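PDB 4NQW: ECF RNA polymerase sigma factor SigK from Mycobacterium tuberculosis, which probably directs RNA polymerase to specific promoters as an initiation factor and is held inactive by an anti-sigma factor until that partner is proteolysed. Local coordinates for residues F46-H49 and T50-R53; G168-T171 and Y172-S176; S184-K187 and S188-D192. One frame throughout, in Å; residues are numbered along the deposited sequence.

Contact 1 of 3, residues F46-H49 and T50-R53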
ATOM      1  N   PHE A  46     -17.697   0.564   5.471  1.00 33.63           N
ATOM      2  CA  PHE A  46     -16.300   0.280   5.132  1.00 32.07           C
ATOM      3  C   PHE A  46     -15.723   1.412   4.292  1.00 28.33           C
ATOM      4  O   PHE A  46     -14.602   1.862   4.528  1.00 25.36           O
ATOM      5  CB  PHE A  46     -16.188  -1.043   4.367  1.00 33.42           C
ATOM      6  CG  PHE A  46     -14.773  -1.456   4.067  1.00 32.83           C
ATOM      7  CD1 PHE A  46     -14.031  -2.166   5.004  1.00 32.89           C
ATOM      8  CD2 PHE A  46     -14.184  -1.141   2.851  1.00 33.55           C
ATOM      9  CE1 PHE A  46     -12.726  -2.550   4.735  1.00 32.10           C
ATOM     10  CE2 PHE A  46     -12.879  -1.523   2.576  1.00 33.64           C
ATOM     11  CZ  PHE A  46     -12.150  -2.230   3.519  1.00 32.47           C
ATOM     12  N   TYR A  47     -16.502   1.866   3.313  1.00 26.59           N
ATOM     13  CA  TYR A  47     -16.111   2.989   2.470  1.00 24.16           C
ATOM     14  C   TYR A  47     -15.987   4.284   3.277  1.00 25.56           C
ATOM     15  O   TYR A  47     -14.965   4.967   3.203  1.00 24.28           O
ATOM     16  CB  TYR A  47     -17.107   3.181   1.321  1.00 22.30           C
ATOM     17  CG  TYR A  47     -16.871   4.461   0.558  1.00 21.56           C
ATOM     18  CD1 TYR A  47     -15.775   4.593  -0.285  1.00 21.84           C
ATOM     19  CD2 TYR A  47     -17.724   5.552   0.703  1.00 19.53           C
ATOM     20  CE1 TYR A  47     -15.538   5.768  -0.974  1.00 22.42           C
ATOM     21  CE2 TYR A  47     -17.498   6.730   0.016  1.00 19.26           C
ATOM     22  CZ  TYR A  47     -16.401   6.834  -0.820  1.00 22.49           C
ATOM     23  OH  TYR A  47     -16.161   7.998  -1.509  1.00 25.98           O
ATOM     24  N   ASP A  48     -17.024   4.612   4.048  1.00 28.10           N
ATOM     25  CA  ASP A  48     -17.054   5.862   4.827  1.00 34.11           C
ATOM     26  C   ASP A  48     -15.862   6.029   5.772  1.00 35.88           C
ATOM     27  O   ASP A  48     -15.369   7.142   5.958  1.00 37.79           O
ATOM     28  CB  ASP A  48     -18.356   5.971   5.640  1.00 36.12           C
ATOM     29  CG  ASP A  48     -19.511   6.559   4.840  1.00 39.86           C
ATOM     30  OD1 ASP A  48     -19.264   7.251   3.827  1.00 37.93           O
ATOM     31  OD2 ASP A  48     -20.677   6.336   5.235  1.00 44.26           O
ATOM     32  N   HIS A  49     -15.407   4.928   6.363  1.00 39.50           N
ATOM     33  CA  HIS A  49     -14.337   4.971   7.358  1.00 44.75           C
ATOM     34  C   HIS A  49     -12.936   5.007   6.731  1.00 38.47           C
ATOM     35  O   HIS A  49     -11.979   5.435   7.381  1.00 33.75           O
ATOM     36  CB  HIS A  49     -14.457   3.773   8.314  1.00 54.02           C
ATOM     37  CG  HIS A  49     -13.959   4.053   9.698  1.00 62.72           C
ATOM     38  ND1 HIS A  49     -14.518   5.018  10.508  1.00 67.62           N
ATOM     39  CD2 HIS A  49     -12.963   3.487  10.421  1.00 67.47           C
ATOM     40  CE1 HIS A  49     -13.883   5.041  11.666  1.00 70.03           C
ATOM     41  NE2 HIS A  49     -12.937   4.121  11.640  1.00 70.18           N
ATOM     42  N   THR A  50     -12.823   4.570   5.475  1.00 32.68           N
ATOM     43  CA  THR A  50     -11.526   4.466   4.794  1.00 28.34           C
ATOM     44  C   THR A  50     -11.302   5.457   3.641  1.00 27.14           C
ATOM     45  O   THR A  50     -10.168   5.630   3.189  1.00 24.46           O
ATOM     46  CB  THR A  50     -11.321   3.043   4.231  1.00 25.38           C
ATOM     47  OG1 THR A  50     -12.355   2.739   3.284  1.00 23.25           O
ATOM     48  CG2 THR A  50     -11.339   2.009   5.350  1.00 24.49           C
ATOM     49  N   LYS A  51     -12.366   6.112   3.178  1.00 27.81           N
ATOM     50  CA  LYS A  51     -12.320   6.887   1.928  1.00 27.64           C
ATOM     51  C   LYS A  51     -11.270   8.003   1.881  1.00 25.65           C
ATOM     52  O   LYS A  51     -10.629   8.201   0.849  1.00 23.01           O
ATOM     53  CB  LYS A  51     -13.703   7.459   1.581  1.00 28.70           C
ATOM     54  CG  LYS A  51     -14.279   8.444   2.591  1.00 31.04           C
ATOM     55  CD  LYS A  51     -15.707   8.815   2.221  1.00 34.01           C
ATOM     56  CE  LYS A  51     -16.457   9.454   3.377  1.00 39.48           C
ATOM     57  NZ  LYS A  51     -15.953  10.817   3.686  1.00 43.59           N
ATOM     58  N   SER A  52     -11.098   8.725   2.986  1.00 24.85           N
ATOM     59  CA  SER A  52     -10.144   9.837   3.022  1.00 23.86           C
ATOM     60  C   SER A  52      -8.690   9.359   2.910  1.00 21.60           C
ATOM     61  O   SER A  52      -7.845  10.046   2.331  1.00 20.12           O
ATOM     62  CB  SER A  52     -10.329  10.679   4.291  1.00 24.74           C
ATOM     63  OG  SER A  52      -9.982   9.943   5.450  1.00 24.88           O
ATOM     64  N   ARG A  53      -8.407   8.183   3.462  1.00 20.38           N
ATOM     65  CA  ARG A  53      -7.066   7.605   3.382  1.00 21.85           C
ATOM     66  C   ARG A  53      -6.775   7.016   1.999  1.00 22.14           C
ATOM     67  O   ARG A  53      -5.657   7.146   1.496  1.00 22.83           O
ATOM     68  CB  ARG A  53      -6.860   6.560   4.482  1.00 23.55           C
ATOM     69  CG  ARG A  53      -6.646   7.174   5.859  1.00 25.52           C
ATOM     70  CD  ARG A  53      -6.231   6.153   6.911  1.00 28.31           C
ATOM     71  NE  ARG A  53      -7.297   5.857   7.868  1.00 31.02           N
ATOM     72  CZ  ARG A  53      -8.288   4.987   7.672  1.00 35.42           C
ATOM     73  NH1 ARG A  53      -8.386   4.305   6.537  1.00 38.25           N
ATOM     74  NH2 ARG A  53      -9.200   4.803   8.621  1.00 36.12           N
TER
HETATM   75  O   HOH W   1     -10.032   7.165   5.951  1.00 28.67           O
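Thr-50 turns its hydroxyl back along helix 42-62 and gives its proton to the carbonyl of Phe-46, OG1 lying 2.7 Å from Phe-46 O. Its backbone N makes a weak bond to that same oxygen and a better one, at 3.1 Å, to Tyr-47 O, coming from above that carbonyl plane. Tyr-47 O also takes a weak bond from Lys-51 N. With Thr-50 N bonded three residues back as well as, weakly, four back, the pattern is irregular ahead of the kink at Ser-52 and Arg-53. Threonine suits the place because OG1, set between backbone N and carbonyl carbon (chi1 60°), can meet a carbonyl one turn earlier while the residue also packs on Leu-97 and Leu-28. On another side of the helix the methylene CB of Lys-51 sits over one face of the Tyr-47 ring, 3.9 Å from its centroid in a CH-pi contact, and Lys-51 CD follows at 3.5 Å from Tyr-47 CE2. At the kink, where the N atoms of Ser-52 and Arg-53 lack the usual bond to the preceding turn, a water donates to His-49 O at 3.0 Å and accepts from Arg-53 N at 3.1 Å. Farther out, Tyr-76 OH is hydrogen-bonded to Thr-50 OG1 and its ring meets that of Tyr-47 edge to face, while Leu-97 of helix 93-111 also packs on Phe-46. The chemistry divides the turn: the water bridges His-49 O and Arg-53 N across the kink, whereas the charged ends of Asp-48 and Lys-51 pair with oppositely charged side chains of another protein's chain.

Contact 2 of 3, residues G168-T171 and Y172-S176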
ATOM      1  N   GLY A 168       6.542   8.305  -5.465  1.00 18.82           N
ATOM      2  CA  GLY A 168       6.948   8.537  -6.853  1.00 14.42           C
ATOM      3  C   GLY A 168       6.683   7.366  -7.787  1.00 16.38           C
ATOM      4  O   GLY A 168       6.720   7.526  -9.008  1.00 19.20           O
ATOM      5  N   GLY A 169       6.432   6.188  -7.219  1.00 19.64           N
ATOM      6  CA  GLY A 169       6.101   4.997  -7.999  1.00 22.67           C
ATOM      7  C   GLY A 169       7.280   4.308  -8.671  1.00 24.47           C
ATOM      8  O   GLY A 169       7.084   3.422  -9.505  1.00 25.85           O
ATOM      9  N   LEU A 170       8.501   4.698  -8.311  1.00 24.60           N
ATOM     10  CA  LEU A 170       9.702   4.101  -8.897  1.00 25.46           C
ATOM     11  C   LEU A 170       9.956   2.707  -8.330  1.00 24.79           C
ATOM     12  O   LEU A 170       9.680   2.442  -7.159  1.00 25.97           O
ATOM     13  CB  LEU A 170      10.935   4.981  -8.651  1.00 27.51           C
ATOM     14  CG  LEU A 170      11.128   6.202  -9.555  1.00 29.25           C
ATOM     15  CD1 LEU A 170      10.078   7.269  -9.294  1.00 29.58           C
ATOM     16  CD2 LEU A 170      12.522   6.780  -9.361  1.00 31.79           C
ATOM     17  N   THR A 171      10.488   1.822  -9.168  1.00 22.62           N
ATOM     18  CA  THR A 171      10.927   0.503  -8.717  1.00 21.29           C
ATOM     19  C   THR A 171      12.282   0.663  -8.034  1.00 21.17           C
ATOM     20  O   THR A 171      12.986   1.639  -8.281  1.00 21.06           O
ATOM     21  CB  THR A 171      11.073  -0.497  -9.886  1.00 20.28           C
ATOM     22  OG1 THR A 171      12.164  -0.104 -10.724  1.00 21.04           O
ATOM     23  CG2 THR A 171       9.795  -0.568 -10.719  1.00 18.11           C
ATOM     24  N   TYR A 172      12.656  -0.289  -7.183  1.00 20.90           N
ATOM     25  CA  TYR A 172      13.930  -0.194  -6.460  1.00 19.52           C
ATOM     26  C   TYR A 172      15.128  -0.153  -7.412  1.00 19.06           C
ATOM     27  O   TYR A 172      16.148   0.458  -7.103  1.00 18.36           O
ATOM     28  CB  TYR A 172      14.080  -1.326  -5.433  1.00 18.06           C
ATOM     29  CG  TYR A 172      14.519  -2.656  -5.999  1.00 18.07           C
ATOM     30  CD1 TYR A 172      13.600  -3.529  -6.571  1.00 18.25           C
ATOM     31  CD2 TYR A 172      15.851  -3.052  -5.943  1.00 18.68           C
ATOM     32  CE1 TYR A 172      13.997  -4.751  -7.082  1.00 18.44           C
ATOM     33  CE2 TYR A 172      16.257  -4.274  -6.452  1.00 19.88           C
ATOM     34  CZ  TYR A 172      15.325  -5.121  -7.019  1.00 19.51           C
ATOM     35  OH  TYR A 172      15.721  -6.337  -7.527  1.00 20.07           O
ATOM     36  N   VAL A 173      14.988  -0.795  -8.569  1.00 19.40           N
ATOM     37  CA  VAL A 173      15.992  -0.729  -9.629  1.00 19.47           C
ATOM     38  C   VAL A 173      16.108   0.706 -10.141  1.00 20.74           C
ATOM     39  O   VAL A 173      17.212   1.244 -10.249  1.00 23.29           O
ATOM     40  CB  VAL A 173      15.634  -1.659 -10.813  1.00 18.87           C
ATOM     41  CG1 VAL A 173      16.646  -1.518 -11.945  1.00 18.40           C
ATOM     42  CG2 VAL A 173      15.565  -3.112 -10.357  1.00 18.33           C
ATOM     43  N   GLU A 174      14.965   1.312 -10.455  1.00 19.97           N
ATOM     44  CA  GLU A 174      14.919   2.703 -10.917  1.00 21.08           C
ATOM     45  C   GLU A 174      15.485   3.683  -9.885  1.00 20.64           C
ATOM     46  O   GLU A 174      16.081   4.694 -10.252  1.00 20.14           O
ATOM     47  CB  GLU A 174      13.486   3.109 -11.285  1.00 22.89           C
ATOM     48  CG  GLU A 174      12.973   2.487 -12.574  1.00 26.19           C
ATOM     49  CD  GLU A 174      11.576   2.959 -12.941  1.00 29.08           C
ATOM     50  OE1 GLU A 174      10.693   2.980 -12.055  1.00 28.40           O
ATOM     51  OE2 GLU A 174      11.357   3.308 -14.121  1.00 31.54           O
ATOM     52  N   VAL A 175      15.294   3.383  -8.601  1.00 21.00           N
ATOM     53  CA  VAL A 175      15.864   4.199  -7.524  1.00 21.48           C
ATOM     54  C   VAL A 175      17.388   4.053  -7.480  1.00 22.74           C
ATOM     55  O   VAL A 175      18.099   5.038  -7.289  1.00 23.64           O
ATOM     56  CB  VAL A 175      15.251   3.842  -6.150  1.00 19.85           C
ATOM     57  CG1 VAL A 175      15.987   4.546  -5.015  1.00 18.04           C
ATOM     58  CG2 VAL A 175      13.777   4.212  -6.119  1.00 19.42           C
ATOM     59  N   SER A 176      17.885   2.832  -7.668  1.00 25.45           N
ATOM     60  CA  SER A 176      19.331   2.580  -7.661  1.00 26.86           C
ATOM     61  C   SER A 176      20.043   3.328  -8.784  1.00 28.25           C
ATOM     62  O   SER A 176      21.133   3.858  -8.581  1.00 27.58           O
ATOM     63  CB  SER A 176      19.628   1.081  -7.774  1.00 26.88           C
ATOM     64  OG  SER A 176      19.603   0.651  -9.125  1.00 26.10           O
TER
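A capping box joins Thr-171 and Glu-174 where the loop after helix 156-167 enters helix 172-178, probably the first helix of the helix-turn-helix of domain 4. Thr-171 is the N-cap: its OG1 accepts from Glu-174 N at 3.2 Å in a nearly straight bond (165°). Glutamate three residues on is long enough to accept in turn from Thr-171 N, its extended chain carrying OE1 there. Threonine fits because a chi1 of 68° swings OG1 over the first turn, whose amides have no earlier carbonyls to meet. The regular helical ladder starts at once, with Val-175 N bonded to Thr-171 O at 2.9 Å. On the apolar side Leu-170 CB rests 3.9 Å from Val-175 CG2. Val-175 and Tyr-172 are buried against helix 183-201, and Tyr-172 OH is hydrogen-bonded to an acidic side chain of another protein's chain. Glu-174, by contrast, is partly exposed, and its side chain crosses that of Leu-170 at about a right angle. Gly-169, with positive phi, makes the turn out of the preceding helix. Glu-174 OE1 meets Thr-171 N through its anti lone pair, 3.1 Å away and at 168°.

Contact 3 of 3, residues S184-K187 and S188-D192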
ATOM      1  N   SER A 184      21.794  -3.848  -3.887  1.00 25.19           N
ATOM      2  CA  SER A 184      21.967  -4.239  -2.492  1.00 28.31           C
ATOM      3  C   SER A 184      21.760  -3.055  -1.553  1.00 28.00           C
ATOM      4  O   SER A 184      21.104  -3.178  -0.519  1.00 26.07           O
ATOM      5  CB  SER A 184      23.367  -4.817  -2.278  1.00 31.93           C
ATOM      6  OG  SER A 184      23.619  -5.060  -0.905  1.00 35.37           O
ATOM      7  N   THR A 185      22.323  -1.910  -1.928  1.00 28.18           N
ATOM      8  CA  THR A 185      22.285  -0.713  -1.093  1.00 25.83           C
ATOM      9  C   THR A 185      20.872  -0.158  -0.960  1.00 21.70           C
ATOM     10  O   THR A 185      20.447   0.176   0.141  1.00 21.55           O
ATOM     11  CB  THR A 185      23.221   0.384  -1.643  1.00 27.54           C
ATOM     12  OG1 THR A 185      24.524  -0.171  -1.874  1.00 26.64           O
ATOM     13  CG2 THR A 185      23.339   1.547  -0.660  1.00 28.58           C
ATOM     14  N   ILE A 186      20.144  -0.070  -2.072  1.00 19.08           N
ATOM     15  CA  ILE A 186      18.784   0.478  -2.051  1.00 18.76           C
ATOM     16  C   ILE A 186      17.818  -0.464  -1.335  1.00 18.83           C
ATOM     17  O   ILE A 186      16.921  -0.013  -0.626  1.00 18.93           O
ATOM     18  CB  ILE A 186      18.265   0.786  -3.475  1.00 18.52           C
ATOM     19  CG1 ILE A 186      19.145   1.844  -4.152  1.00 21.29           C
ATOM     20  CG2 ILE A 186      16.814   1.255  -3.446  1.00 14.89           C
ATOM     21  CD1 ILE A 186      19.264   3.162  -3.410  1.00 21.61           C
ATOM     22  N   LYS A 187      18.007  -1.767  -1.518  1.00 19.53           N
ATOM     23  CA  LYS A 187      17.172  -2.762  -0.847  1.00 21.01           C
ATOM     24  C   LYS A 187      17.374  -2.731   0.669  1.00 19.92           C
ATOM     25  O   LYS A 187      16.407  -2.785   1.429  1.00 20.62           O
ATOM     26  CB  LYS A 187      17.445  -4.159  -1.405  1.00 20.35           C
ATOM     27  CG  LYS A 187      16.908  -4.361  -2.815  1.00 18.92           C
ATOM     28  CD  LYS A 187      17.040  -5.806  -3.273  1.00 17.31           C
ATOM     29  CE  LYS A 187      18.488  -6.202  -3.501  1.00 16.77           C
ATOM     30  NZ  LYS A 187      18.596  -7.615  -3.953  1.00 16.67           N
ATOM     31  N   SER A 188      18.630  -2.632   1.096  1.00 19.48           N
ATOM     32  CA  SER A 188      18.954  -2.479   2.516  1.00 20.51           C
ATOM     33  C   SER A 188      18.409  -1.168   3.076  1.00 21.20           C
ATOM     34  O   SER A 188      17.926  -1.123   4.208  1.00 20.70           O
ATOM     35  CB  SER A 188      20.469  -2.530   2.734  1.00 19.87           C
ATOM     36  OG  SER A 188      20.985  -3.809   2.423  1.00 20.60           O
ATOM     37  N   ARG A 189      18.485  -0.106   2.277  1.00 21.01           N
ATOM     38  CA  ARG A 189      18.061   1.220   2.717  1.00 22.48           C
ATOM     39  C   ARG A 189      16.543   1.322   2.843  1.00 21.51           C
ATOM     40  O   ARG A 189      16.037   1.927   3.788  1.00 21.45           O
ATOM     41  CB  ARG A 189      18.598   2.300   1.767  1.00 26.37           C
ATOM     42  CG  ARG A 189      18.832   3.665   2.401  1.00 31.44           C
ATOM     43  CD  ARG A 189      19.643   3.576   3.693  1.00 35.74           C
ATOM     44  NE  ARG A 189      20.810   4.455   3.688  1.00 40.79           N
ATOM     45  CZ  ARG A 189      22.030   4.105   3.279  1.00 43.58           C
ATOM     46  NH1 ARG A 189      22.281   2.880   2.822  1.00 44.18           N
ATOM     47  NH2 ARG A 189      23.015   4.993   3.325  1.00 48.89           N
ATOM     48  N   MET A 190      15.822   0.731   1.892  1.00 20.53           N
ATOM     49  CA  MET A 190      14.363   0.647   1.974  1.00 20.30           C
ATOM     50  C   MET A 190      13.937  -0.129   3.215  1.00 20.14           C
ATOM     51  O   MET A 190      13.002   0.266   3.907  1.00 19.02           O
ATOM     52  CB  MET A 190      13.787  -0.030   0.732  1.00 19.88           C
ATOM     53  CG  MET A 190      13.770   0.853  -0.499  1.00 20.01           C
ATOM     54  SD  MET A 190      13.039  -0.003  -1.904  1.00 21.85           S
ATOM     55  CE  MET A 190      13.024   1.320  -3.105  1.00 19.44           C
ATOM     56  N   ARG A 191      14.631  -1.231   3.481  1.00 21.25           N
ATOM     57  CA  ARG A 191      14.403  -2.028   4.685  1.00 23.78           C
ATOM     58  C   ARG A 191      14.643  -1.222   5.954  1.00 21.64           C
ATOM     59  O   ARG A 191      13.850  -1.283   6.890  1.00 22.44           O
ATOM     60  CB  ARG A 191      15.312  -3.257   4.697  1.00 27.59           C
ATOM     61  CG  ARG A 191      14.846  -4.375   3.787  1.00 32.95           C
ATOM     62  CD  ARG A 191      15.731  -5.607   3.913  1.00 37.37           C
ATOM     63  NE  ARG A 191      15.671  -6.189   5.255  1.00 38.46           N
ATOM     64  CZ  ARG A 191      16.043  -7.427   5.568  1.00 41.76           C
ATOM     65  NH1 ARG A 191      16.499  -8.265   4.639  1.00 43.59           N
ATOM     66  NH2 ARG A 191      15.945  -7.840   6.828  1.00 43.42           N
ATOM     67  N   ASP A 192      15.744  -0.476   5.980  1.00 20.36           N
ATOM     68  CA  ASP A 192      16.081   0.361   7.132  1.00 23.02           C
ATOM     69  C   ASP A 192      15.020   1.431   7.378  1.00 20.43           C
ATOM     70  O   ASP A 192      14.596   1.640   8.516  1.00 20.11           O
ATOM     71  CB  ASP A 192      17.459   1.011   6.952  1.00 27.33           C
ATOM     72  CG  ASP A 192      18.603   0.006   7.036  1.00 33.14           C
ATOM     73  OD1 ASP A 192      18.336  -1.213   7.135  1.00 35.02           O
ATOM     74  OD2 ASP A 192      19.776   0.436   6.998  1.00 39.77           O
TER
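Helix 183-201 is probably the second helix of the helix-turn-helix of domain 4, and residues 184-192 form about two and a half turns near its start. Four successive backbone bonds run from residue i+4 to residue i: Ser-188 N to Ser-184 O, Arg-189 N to Thr-185 O, Met-190 N to Ile-186 O at 2.8 Å and Arg-191 N to Lys-187 O. Side chains spaced in the same way sort themselves by face. On the buried one, the terminal methyl CE of Met-190 reaches CG2 of Ile-186 at 3.8 Å, the two chains crossing at a slant. Methionine serves well here, since its unbranched chain, extended beyond CG, can carry a methyl far from the backbone to meet the branched isoleucine; Met-190 also touches Ala-165 of helix 156-167. On another face Thr-185 and Arg-189 lie alongside, pointing the same way, with Thr-185 CG2 3.9 Å from Arg-189 NH1. That methyl stands opposite the backbone N across CA-CB, which brings it beside the guanidinium, while Arg-189 also packs on Thr-157, Gln-158 and Cys-161. Ser-188 OG lies 3.0 Å from Ser-184 O, a small polar group on an exposed surface. Ile-186 and Met-190 thus form an apolar face that packs on helix 172-178, whereas the basic ends differ in their partners: Lys-187 NZ and, in a long and weak ion pair, Arg-191 NE meet acidic side chains of another protein's chain, an electrostatic complementarity between the two proteins.

In the fold
Contact 1 belongs to domain 2 and contacts 2 and 3 to domain 4, on opposite sides of the chain's centre. Centres of contacts 1 and 2 are 29 Å apart and their nearest atoms about 14 Å; for contacts 1 and 3 the corresponding distances are 32 Å and about 20 Å. Contacts 2 and 3, 12 Å between centres, touch directly: Ser-176 CA meets Ile-186 CG1 at 3.6 Å, one of several packing points that join the two helices of the probable helix-turn-helix. All three contacts also touch another protein's chain, which thus reaches both domains. A cadmium ion lies about 5 Å from the His-49 side chain.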